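Long-range contacts in hypothetical 30.2 KD protein c25g10.02 IN chromosome I (Schizosaccharomyces pombe, PDB 1KCF), which resolves Holliday junctions in mitochondrial DNA as a homodimeric endonuclease, cutting four-way junctions at the point of strand exchange: residues A[31-42]-A[238-249]; A[44-52]-A[134-142]. All blocks are in the same frame, centred on the assembly; numbering follows the deposited sequence.

Contact 1 (A[31-42]-A[238-249])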
loop_
_atom_site.group_PDB
_atom_site.type_symbol
_atom_site.label_atom_id
_atom_site.label_comp_id
_atom_site.label_asym_id
_atom_site.label_seq_id
_atom_site.Cartn_x
_atom_site.Cartn_y
_atom_site.Cartn_z
ATOM N N ILE A 31 10.808 -3.492 -27.740
ATOM C CA ILE A 31 10.271 -2.369 -28.498
ATOM C C ILE A 31 9.019 -2.797 -29.260
ATOM O O ILE A 31 7.935 -2.252 -29.049
ATOM C CB ILE A 31 11.316 -1.842 -29.510
ATOM C CG1 ILE A 31 12.550 -1.340 -28.758
ATOM C CG2 ILE A 31 10.717 -0.727 -30.366
ATOM C CD1 ILE A 31 13.706 -0.952 -29.657
ATOM N N VAL A 32 9.180 -3.781 -30.137
ATOM C CA VAL A 32 8.081 -4.286 -30.953
ATOM C C VAL A 32 6.875 -4.756 -30.139
ATOM O O VAL A 32 5.726 -4.581 -30.553
ATOM C CB VAL A 32 8.558 -5.466 -31.839
ATOM C CG1 VAL A 32 7.395 -6.020 -32.652
ATOM C CG2 VAL A 32 9.679 -5.006 -32.760
ATOM N N ASP A 33 7.139 -5.351 -28.981
ATOM C CA ASP A 33 6.075 -5.871 -28.133
ATOM C C ASP A 33 5.558 -4.900 -27.077
ATOM O O ASP A 33 4.642 -5.232 -26.329
ATOM C CB ASP A 33 6.544 -7.163 -27.463
ATOM C CG ASP A 33 6.781 -8.280 -28.462
ATOM O OD1 ASP A 33 7.744 -9.055 -28.272
ATOM O OD2 ASP A 33 5.998 -8.385 -29.431
ATOM N N SER A 34 6.141 -3.708 -27.013
ATOM C CA SER A 34 5.697 -2.706 -26.045
ATOM C C SER A 34 4.196 -2.490 -26.224
ATOM O O SER A 34 3.727 -2.248 -27.333
ATOM C CB SER A 34 6.429 -1.387 -26.278
ATOM O OG SER A 34 6.147 -0.893 -27.576
ATOM N N PRO A 35 3.423 -2.578 -25.132
ATOM C CA PRO A 35 1.970 -2.391 -25.190
ATOM C C PRO A 35 1.557 -1.023 -25.725
ATOM O O PRO A 35 2.254 -0.025 -25.526
ATOM C CB PRO A 35 1.539 -2.586 -23.734
ATOM C CG PRO A 35 2.579 -3.514 -23.192
ATOM C CD PRO A 35 3.848 -2.944 -23.770
ATOM N N ILE A 36 0.415 -0.984 -26.402
ATOM C CA ILE A 36 -0.111 0.257 -26.952
ATOM C C ILE A 36 -1.120 0.844 -25.976
ATOM O O ILE A 36 -2.134 0.216 -25.660
ATOM C CB ILE A 36 -0.807 0.016 -28.307
ATOM C CG1 ILE A 36 -1.668 1.227 -28.681
ATOM C CG2 ILE A 36 -1.647 -1.249 -28.240
ATOM C CD1 ILE A 36 -0.876 2.482 -28.964
ATOM N N TYR A 37 -0.836 2.049 -25.491
ATOM C CA TYR A 37 -1.722 2.713 -24.548
ATOM C C TYR A 37 -2.271 3.998 -25.153
ATOM O O TYR A 37 -1.689 4.554 -26.081
ATOM C CB TYR A 37 -0.977 3.058 -23.254
ATOM C CG TYR A 37 -0.279 1.899 -22.575
ATOM C CD1 TYR A 37 1.086 1.678 -22.763
ATOM C CD2 TYR A 37 -0.974 1.043 -21.715
ATOM C CE1 TYR A 37 1.745 0.635 -22.107
ATOM C CE2 TYR A 37 -0.324 -0.005 -21.053
ATOM C CZ TYR A 37 1.033 -0.200 -21.253
ATOM O OH TYR A 37 1.684 -1.226 -20.595
ATOM N N PRO A 38 -3.411 4.484 -24.636
ATOM C CA PRO A 38 -4.021 5.717 -25.140
ATOM C C PRO A 38 -3.132 6.897 -24.752
ATOM O O PRO A 38 -2.361 6.800 -23.799
ATOM C CB PRO A 38 -5.356 5.773 -24.402
ATOM C CG PRO A 38 -5.625 4.346 -24.030
ATOM C CD PRO A 38 -4.273 3.851 -23.626
ATOM N N THR A 39 -3.229 8.002 -25.483
ATOM C CA THR A 39 -2.441 9.185 -25.158
ATOM C C THR A 39 -3.351 10.373 -24.883
ATOM O O THR A 39 -2.918 11.514 -24.935
ATOM C CB THR A 39 -1.452 9.571 -26.280
ATOM O OG1 THR A 39 -2.145 9.646 -27.530
ATOM C CG2 THR A 39 -0.328 8.557 -26.366
ATOM N N SER A 40 -4.620 10.094 -24.607
ATOM C CA SER A 40 -5.574 11.140 -24.281
ATOM C C SER A 40 -5.954 10.938 -22.817
ATOM O O SER A 40 -5.938 9.813 -22.317
ATOM C CB SER A 40 -6.823 11.051 -25.171
ATOM O OG SER A 40 -7.521 9.828 -24.973
ATOM N N ARG A 41 -6.284 12.028 -22.135
ATOM C CA ARG A 41 -6.662 11.972 -20.728
ATOM C C ARG A 41 -5.623 11.189 -19.921
ATOM O O ARG A 41 -5.932 10.203 -19.255
ATOM C CB ARG A 41 -8.050 11.343 -20.580
ATOM C CG ARG A 41 -9.129 12.028 -21.419
ATOM C CD ARG A 41 -10.523 11.504 -21.089
ATOM N NE ARG A 41 -11.035 12.047 -19.831
ATOM C CZ ARG A 41 -11.459 13.298 -19.674
ATOM N NH1 ARG A 41 -11.438 14.143 -20.696
ATOM N NH2 ARG A 41 -11.902 13.712 -18.495
ATOM N N VAL A 42 -4.382 11.645 -20.005
ATOM C CA VAL A 42 -3.275 11.026 -19.299
ATOM C C VAL A 42 -3.039 11.776 -17.989
ATOM O O VAL A 42 -2.747 12.975 -17.991
ATOM C CB VAL A 42 -1.995 11.077 -20.152
ATOM C CG1 VAL A 42 -0.843 10.420 -19.410
ATOM C CG2 VAL A 42 -2.241 10.379 -21.491
ATOM N N TRP A 238 6.130 10.577 -21.032
ATOM C CA TRP A 238 5.500 9.306 -21.361
ATOM C C TRP A 238 4.697 9.371 -22.664
ATOM O O TRP A 238 4.682 8.423 -23.451
ATOM C CB TRP A 238 4.576 8.878 -20.222
ATOM C CG TRP A 238 3.940 7.546 -20.439
ATOM C CD1 TRP A 238 4.473 6.324 -20.145
ATOM C CD2 TRP A 238 2.649 7.300 -20.997
ATOM N NE1 TRP A 238 3.586 5.328 -20.481
ATOM C CE2 TRP A 238 2.452 5.902 -21.008
ATOM C CE3 TRP A 238 1.629 8.123 -21.491
ATOM C CZ2 TRP A 238 1.288 5.309 -21.489
ATOM C CZ3 TRP A 238 0.464 7.534 -21.972
ATOM C CH2 TRP A 238 0.306 6.137 -21.966
ATOM N N MET A 239 4.014 10.484 -22.883
ATOM C CA MET A 239 3.218 10.632 -24.089
ATOM C C MET A 239 4.103 10.649 -25.324
ATOM O O MET A 239 3.716 10.140 -26.373
ATOM C CB MET A 239 2.382 11.906 -24.012
ATOM C CG MET A 239 1.253 11.809 -23.002
ATOM S SD MET A 239 0.571 13.416 -22.565
ATOM C CE MET A 239 0.057 13.981 -24.137
ATOM N N ARG A 240 5.295 11.223 -25.198
ATOM C CA ARG A 240 6.211 11.273 -26.323
ATOM C C ARG A 240 6.765 9.883 -26.592
ATOM O O ARG A 240 7.000 9.524 -27.746
ATOM C CB ARG A 240 7.350 12.264 -26.060
ATOM C CG ARG A 240 6.876 13.706 -25.895
ATOM C CD ARG A 240 8.041 14.694 -25.886
ATOM N NE ARG A 240 8.573 14.932 -27.226
ATOM C CZ ARG A 240 9.610 15.720 -27.494
ATOM N NH1 ARG A 240 10.238 16.356 -26.515
ATOM N NH2 ARG A 240 10.020 15.875 -28.745
ATOM N N TRP A 241 6.967 9.096 -25.535
ATOM C CA TRP A 241 7.475 7.739 -25.711
ATOM C C TRP A 241 6.496 6.958 -26.562
ATOM O O TRP A 241 6.888 6.257 -27.493
ATOM C CB TRP A 241 7.633 7.005 -24.376
ATOM C CG TRP A 241 8.631 7.600 -23.443
ATOM C CD1 TRP A 241 9.647 8.450 -23.762
ATOM C CD2 TRP A 241 8.715 7.382 -22.029
ATOM N NE1 TRP A 241 10.359 8.779 -22.635
ATOM C CE2 TRP A 241 9.809 8.139 -21.555
ATOM C CE3 TRP A 241 7.975 6.621 -21.115
ATOM C CZ2 TRP A 241 10.181 8.159 -20.204
ATOM C CZ3 TRP A 241 8.345 6.641 -19.768
ATOM C CH2 TRP A 241 9.438 7.406 -19.330
ATOM N N GLN A 242 5.214 7.080 -26.234
ATOM C CA GLN A 242 4.175 6.367 -26.961
ATOM C C GLN A 242 4.145 6.804 -28.421
ATOM O O GLN A 242 3.873 6.000 -29.313
ATOM C CB GLN A 242 2.804 6.610 -26.316
ATOM C CG GLN A 242 2.759 6.371 -24.810
ATOM C CD GLN A 242 3.528 5.134 -24.386
ATOM O OE1 GLN A 242 3.293 4.037 -24.897
ATOM N NE2 GLN A 242 4.454 5.305 -23.444
ATOM N N ALA A 243 4.420 8.082 -28.660
ATOM C CA ALA A 243 4.433 8.614 -30.015
ATOM C C ALA A 243 5.599 7.990 -30.773
ATOM O O ALA A 243 5.435 7.498 -31.890
ATOM C CB ALA A 243 4.577 10.132 -29.986
ATOM N N GLN A 244 6.774 8.010 -30.156
ATOM C CA GLN A 244 7.961 7.438 -30.771
ATOM C C GLN A 244 7.789 5.948 -31.016
ATOM O O GLN A 244 8.340 5.405 -31.968
ATOM C CB GLN A 244 9.185 7.672 -29.891
ATOM C CG GLN A 244 9.630 9.119 -29.817
ATOM C CD GLN A 244 11.054 9.312 -30.301
ATOM O OE1 GLN A 244 11.363 9.078 -31.472
ATOM N NE2 GLN A 244 11.933 9.739 -29.400
ATOM N N LEU A 245 7.028 5.283 -30.154
ATOM C CA LEU A 245 6.802 3.852 -30.309
ATOM C C LEU A 245 5.927 3.553 -31.522
ATOM O O LEU A 245 6.067 2.503 -32.152
ATOM C CB LEU A 245 6.161 3.266 -29.046
ATOM C CG LEU A 245 7.125 2.915 -27.906
ATOM C CD1 LEU A 245 6.335 2.478 -26.686
ATOM C CD2 LEU A 245 8.074 1.807 -28.352
ATOM N N LYS A 246 5.026 4.473 -31.847
ATOM C CA LYS A 246 4.152 4.287 -32.998
ATOM C C LYS A 246 5.007 4.280 -34.257
ATOM O O LYS A 246 4.590 3.784 -35.297
ATOM C CB LYS A 246 3.118 5.403 -33.066
ATOM N N HIS A 247 6.213 4.830 -34.150
ATOM C CA HIS A 247 7.142 4.881 -35.270
ATOM C C HIS A 247 8.128 3.719 -35.222
ATOM O O HIS A 247 8.340 3.031 -36.221
ATOM C CB HIS A 247 7.939 6.189 -35.247
ATOM C CG HIS A 247 7.115 7.414 -35.499
ATOM N ND1 HIS A 247 5.965 7.696 -34.793
ATOM C CD2 HIS A 247 7.295 8.450 -36.352
ATOM C CE1 HIS A 247 5.473 8.852 -35.199
ATOM N NE2 HIS A 247 6.263 9.331 -36.146
ATOM N N TYR A 248 8.718 3.497 -34.050
ATOM C CA TYR A 248 9.724 2.453 -33.877
ATOM C C TYR A 248 9.284 0.993 -33.837
ATOM O O TYR A 248 10.096 0.110 -34.104
ATOM C CB TYR A 248 10.573 2.757 -32.643
ATOM C CG TYR A 248 11.470 3.959 -32.815
ATOM C CD1 TYR A 248 11.314 5.088 -32.012
ATOM C CD2 TYR A 248 12.482 3.968 -33.774
ATOM C CE1 TYR A 248 12.146 6.192 -32.160
ATOM C CE2 TYR A 248 13.317 5.067 -33.928
ATOM C CZ TYR A 248 13.145 6.174 -33.117
ATOM O OH TYR A 248 13.982 7.263 -33.245
ATOM N N ARG A 249 8.027 0.722 -33.508
ATOM C CA ARG A 249 7.569 -0.662 -33.471
ATOM C C ARG A 249 7.740 -1.315 -34.838
ATOM O O ARG A 249 8.451 -2.316 -34.973
ATOM C CB ARG A 249 6.101 -0.756 -33.049
ATOM C CG ARG A 249 5.848 -0.525 -31.570
ATOM C CD ARG A 249 4.444 -0.968 -31.195
ATOM N NE ARG A 249 4.076 -0.585 -29.834
ATOM C CZ ARG A 249 3.686 0.635 -29.475
ATOM N NH1 ARG A 249 3.609 1.603 -30.379
ATOM N NH2 ARG A 249 3.367 0.885 -28.212
HETATM O O HOH W 1 1.411 3.058 -26.904
#
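The carbonyl oxygen of Ser34 is held by two nitrogens of Arg249, a side-on guanidinium grip on a single backbone atom. Arg249 NE reaches Ser34 O at 3.0 Å with an N-H...O angle of 159°, while NH2 approaches it at 3.3 Å from well above the carbonyl plane. NH2 also makes a weak bond to Pro35 O, so one planar group spans two successive carbonyls of a loop. The arginine chain is extended from CG to NE, which carries the guanidinium back along helix 224-253 to lie over Leu245 CG. A leucine here would probably leave the carbonyls of Ser34 and Pro35 without their donor and the loop less firmly fixed to the helix. Ser34 OG donates to Ile31 O at 2.7 Å and rests against both methyls of Leu245. A water extends this polar patch, accepting from Tyr37 N and Arg249 NH2 and donating to Gln242 OE1.

Farther along, packing takes over. Trp238 swings its CG away from its own amide nitrogen (chi1 -177°) and presents a ring edge to the loop, where Trp238 CH2 meets Tyr37 CB at 3.6 Å and also the Pro38 carbonyl. Thr39 CG2 lies 3.7 Å from Gln242 CB, and Val42 CG2 touches both Trp238 and Met239. The contact thus binds the linker that follows helix 26-33 to the long helix 224-253; helix 6-15 packs against Ile31 and Tyr248, and strand 113-118 against Val42 and Trp238.

Contact 2 (A[44-52]-A[134-142])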
loop_
_atom_site.group_PDB
_atom_site.type_symbol
_atom_site.label_atom_id
_atom_site.label_comp_id
_atom_site.label_asym_id
_atom_site.label_seq_id
_atom_site.Cartn_x
_atom_site.Cartn_y
_atom_site.Cartn_z
ATOM N N GLY A 44 -0.685 12.219 -14.972
ATOM C CA GLY A 44 0.622 11.958 -14.401
ATOM C C GLY A 44 0.630 12.356 -12.938
ATOM O O GLY A 44 0.259 13.479 -12.599
ATOM N N ILE A 45 1.054 11.443 -12.070
ATOM C CA ILE A 45 1.082 11.716 -10.640
ATOM C C ILE A 45 2.442 11.529 -9.974
ATOM O O ILE A 45 3.107 10.507 -10.147
ATOM C CB ILE A 45 0.068 10.835 -9.894
ATOM C CG1 ILE A 45 -1.349 11.180 -10.348
ATOM C CG2 ILE A 45 0.212 11.034 -8.391
ATOM C CD1 ILE A 45 -2.409 10.281 -9.760
ATOM N N ASP A 46 2.841 12.540 -9.215
ATOM C CA ASP A 46 4.095 12.522 -8.472
ATOM C C ASP A 46 3.707 12.295 -7.021
ATOM O O ASP A 46 3.263 13.227 -6.346
ATOM C CB ASP A 46 4.807 13.863 -8.597
ATOM C CG ASP A 46 6.080 13.766 -9.390
ATOM O OD1 ASP A 46 6.890 12.863 -9.097
ATOM O OD2 ASP A 46 6.270 14.597 -10.301
ATOM N N LEU A 47 3.863 11.061 -6.548
ATOM C CA LEU A 47 3.489 10.714 -5.183
ATOM C C LEU A 47 4.225 11.470 -4.085
ATOM O O LEU A 47 5.459 11.481 -4.024
ATOM C CB LEU A 47 3.651 9.214 -4.947
ATOM C CG LEU A 47 2.690 8.304 -5.711
ATOM C CD1 LEU A 47 3.085 6.855 -5.484
ATOM C CD2 LEU A 47 1.266 8.564 -5.253
ATOM N N GLY A 48 3.429 12.086 -3.219
ATOM C CA GLY A 48 3.935 12.843 -2.093
ATOM C C GLY A 48 2.715 13.213 -1.279
ATOM O O GLY A 48 1.598 13.155 -1.789
ATOM N N ILE A 49 2.898 13.577 -0.019
ATOM C CA ILE A 49 1.752 13.949 0.800
ATOM C C ILE A 49 1.652 15.466 0.912
ATOM O O ILE A 49 0.614 16.047 0.606
ATOM C CB ILE A 49 1.845 13.307 2.200
ATOM C CG1 ILE A 49 1.814 11.782 2.054
ATOM C CG2 ILE A 49 0.686 13.773 3.071
ATOM C CD1 ILE A 49 1.982 11.024 3.352
ATOM N N LYS A 50 2.737 16.112 1.321
ATOM C CA LYS A 50 2.713 17.560 1.453
ATOM C C LYS A 50 3.011 18.254 0.131
ATOM O O LYS A 50 2.856 19.471 0.013
ATOM C CB LYS A 50 3.686 18.008 2.550
ATOM C CG LYS A 50 3.273 17.499 3.933
ATOM C CD LYS A 50 4.113 18.086 5.052
ATOM C CE LYS A 50 3.659 17.542 6.406
ATOM N NZ LYS A 50 4.425 18.124 7.547
ATOM N N ASN A 51 3.432 17.479 -0.865
ATOM C CA ASN A 51 3.711 18.033 -2.185
ATOM C C ASN A 51 3.248 17.087 -3.290
ATOM O O ASN A 51 3.999 16.756 -4.216
ATOM C CB ASN A 51 5.201 18.356 -2.356
ATOM C CG ASN A 51 6.082 17.128 -2.312
ATOM O OD1 ASN A 51 7.247 17.183 -2.703
ATOM N ND2 ASN A 51 5.541 16.017 -1.829
ATOM N N PHE A 52 2.002 16.644 -3.173
ATOM C CA PHE A 52 1.402 15.761 -4.161
ATOM C C PHE A 52 1.301 16.595 -5.429
ATOM O O PHE A 52 0.788 17.711 -5.403
ATOM C CB PHE A 52 0.002 15.339 -3.700
ATOM C CG PHE A 52 -0.715 14.429 -4.663
ATOM C CD1 PHE A 52 -0.467 13.062 -4.667
ATOM C CD2 PHE A 52 -1.646 14.942 -5.558
ATOM C CE1 PHE A 52 -1.140 12.215 -5.550
ATOM C CE2 PHE A 52 -2.323 14.108 -6.444
ATOM C CZ PHE A 52 -2.073 12.742 -6.440
ATOM N N ARG A 134 5.698 6.664 4.163
ATOM C CA ARG A 134 4.534 7.414 3.708
ATOM C C ARG A 134 4.240 7.200 2.226
ATOM O O ARG A 134 3.120 6.860 1.860
ATOM C CB ARG A 134 4.727 8.911 3.947
ATOM C CG ARG A 134 4.979 9.306 5.383
ATOM C CD ARG A 134 5.275 10.799 5.460
ATOM N NE ARG A 134 5.719 11.209 6.789
ATOM C CZ ARG A 134 5.988 12.465 7.132
ATOM N NH1 ARG A 134 5.857 13.438 6.239
ATOM N NH2 ARG A 134 6.389 12.749 8.364
ATOM N N VAL A 135 5.241 7.404 1.374
ATOM C CA VAL A 135 5.045 7.249 -0.063
ATOM C C VAL A 135 4.844 5.805 -0.507
ATOM O O VAL A 135 4.121 5.551 -1.470
ATOM C CB VAL A 135 6.219 7.859 -0.871
ATOM C CG1 VAL A 135 6.294 9.353 -0.615
ATOM C CG2 VAL A 135 7.535 7.183 -0.490
ATOM N N ASN A 136 5.484 4.861 0.176
ATOM C CA ASN A 136 5.320 3.460 -0.192
ATOM C C ASN A 136 3.892 3.027 0.130
ATOM O O ASN A 136 3.269 2.274 -0.619
ATOM C CB ASN A 136 6.306 2.571 0.576
ATOM C CG ASN A 136 7.749 2.808 0.168
ATOM O OD1 ASN A 136 8.023 3.438 -0.855
ATOM N ND2 ASN A 136 8.682 2.289 0.961
ATOM N N MET A 137 3.386 3.520 1.254
ATOM C CA MET A 137 2.047 3.195 1.709
ATOM C C MET A 137 0.993 3.774 0.772
ATOM O O MET A 137 0.040 3.089 0.405
ATOM C CB MET A 137 1.834 3.737 3.123
ATOM C CG MET A 137 0.789 2.984 3.910
ATOM S SD MET A 137 0.573 3.623 5.571
ATOM C CE MET A 137 2.216 3.331 6.246
ATOM N N LEU A 138 1.171 5.038 0.401
ATOM C CA LEU A 138 0.250 5.730 -0.492
ATOM C C LEU A 138 0.176 4.993 -1.824
ATOM O O LEU A 138 -0.902 4.659 -2.308
ATOM C CB LEU A 138 0.730 7.162 -0.733
ATOM C CG LEU A 138 -0.320 8.272 -0.670
ATOM C CD1 LEU A 138 0.266 9.542 -1.274
ATOM C CD2 LEU A 138 -1.571 7.861 -1.429
ATOM N N GLU A 139 1.339 4.742 -2.408
ATOM C CA GLU A 139 1.425 4.036 -3.675
ATOM C C GLU A 139 0.734 2.679 -3.589
ATOM O O GLU A 139 -0.094 2.339 -4.434
ATOM C CB GLU A 139 2.895 3.844 -4.060
ATOM C CG GLU A 139 3.126 2.907 -5.232
ATOM C CD GLU A 139 4.597 2.770 -5.588
ATOM O OE1 GLU A 139 5.151 3.712 -6.190
ATOM O OE2 GLU A 139 5.204 1.727 -5.260
ATOM N N SER A 140 1.084 1.912 -2.561
ATOM C CA SER A 140 0.523 0.582 -2.355
ATOM C C SER A 140 -0.996 0.569 -2.257
ATOM O O SER A 140 -1.652 -0.270 -2.870
ATOM C CB SER A 140 1.103 -0.052 -1.092
ATOM O OG SER A 140 2.476 -0.325 -1.252
ATOM N N MET A 141 -1.545 1.491 -1.477
ATOM C CA MET A 141 -2.988 1.562 -1.298
ATOM C C MET A 141 -3.711 1.966 -2.582
ATOM O O MET A 141 -4.744 1.385 -2.924
ATOM C CB MET A 141 -3.328 2.525 -0.155
ATOM C CG MET A 141 -2.761 2.070 1.191
ATOM S SD MET A 141 -3.307 3.053 2.602
ATOM C CE MET A 141 -2.970 1.926 3.957
ATOM N N LEU A 142 -3.165 2.951 -3.291
ATOM C CA LEU A 142 -3.759 3.409 -4.541
ATOM C C LEU A 142 -3.821 2.263 -5.545
ATOM O O LEU A 142 -4.800 2.126 -6.277
ATOM C CB LEU A 142 -2.954 4.574 -5.126
ATOM C CG LEU A 142 -3.064 5.912 -4.386
ATOM C CD1 LEU A 142 -2.210 6.947 -5.091
ATOM C CD2 LEU A 142 -4.520 6.367 -4.342
#
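Leu47 is the hub of this contact, the last residue of its strand and the one most deeply engaged by helix 134-142. Its two methyls divide the work. Leu47 CD1 presses on the helix, 3.3 Å from Glu139 CB, the two side chains crossing at about a right angle. The Leu47 and Leu142 side chains slide past each other in opposite directions, bringing Leu47 CD2 to 3.8 Å from Leu142 CD1; Leu47 CD2 also meets Leu138 CD1. The fork therefore spans a full turn of helix.

Ile49, the second anchor, lies beyond the strand end. Its extended side chain (chi2 176°) brings Ile49 CD1 to 3.5 Å from Arg134 CB, crossing the aliphatic part of the arginine, while Ile49 CG1 lies 4.3 Å from Leu138 CD1. Leu138 is thereby shared: Leu138 CD1 touches Leu47 and Ile49 and lies 3.9 Å from Gly48 O. Val135 CG1 adds a looser contact with Leu47 O. No hydrogen bond joins the segments; the interface is largely apolar, and the carboxylate of Glu139 turns to a salt bridge with Arg118.

The example illustrates how an RNase H-like fold seats a helix on its central sheet. Strand 44-47 and helix 134-142 run at 143° with axes 9.9 Å apart, and Leu47 directly follows the magnesium-binding Asp46, whose side chain takes no part in this packing. Strand 113-118 lies beside strand 42-47 and sends Met116 against Leu47 and Leu142; helix 91-109 meets Ile45 and Met141, and Met137 and Ser140 of helix 128-151 pack against Ser140 and Met137 of the second subunit.

From the N terminus, the chain passes through helix 26-33 and its linker, enters strand 42-47 and turns back into strand 52-59, so the first segments of the two contacts adjoin in sequence. Contact 2 closes first, when helix 128-151 returns to the end of strand 42-47. Contact 1 closes only with the final helix, 224-253, and its much longer loop encloses that of contact 2. Their centres lie 25 Å apart, on opposite sides of the chain's centre. Contact 1 fastens the N-terminal helical region to the C-terminal helix; contact 2 joins the central sheet to a helix at the subunit interface.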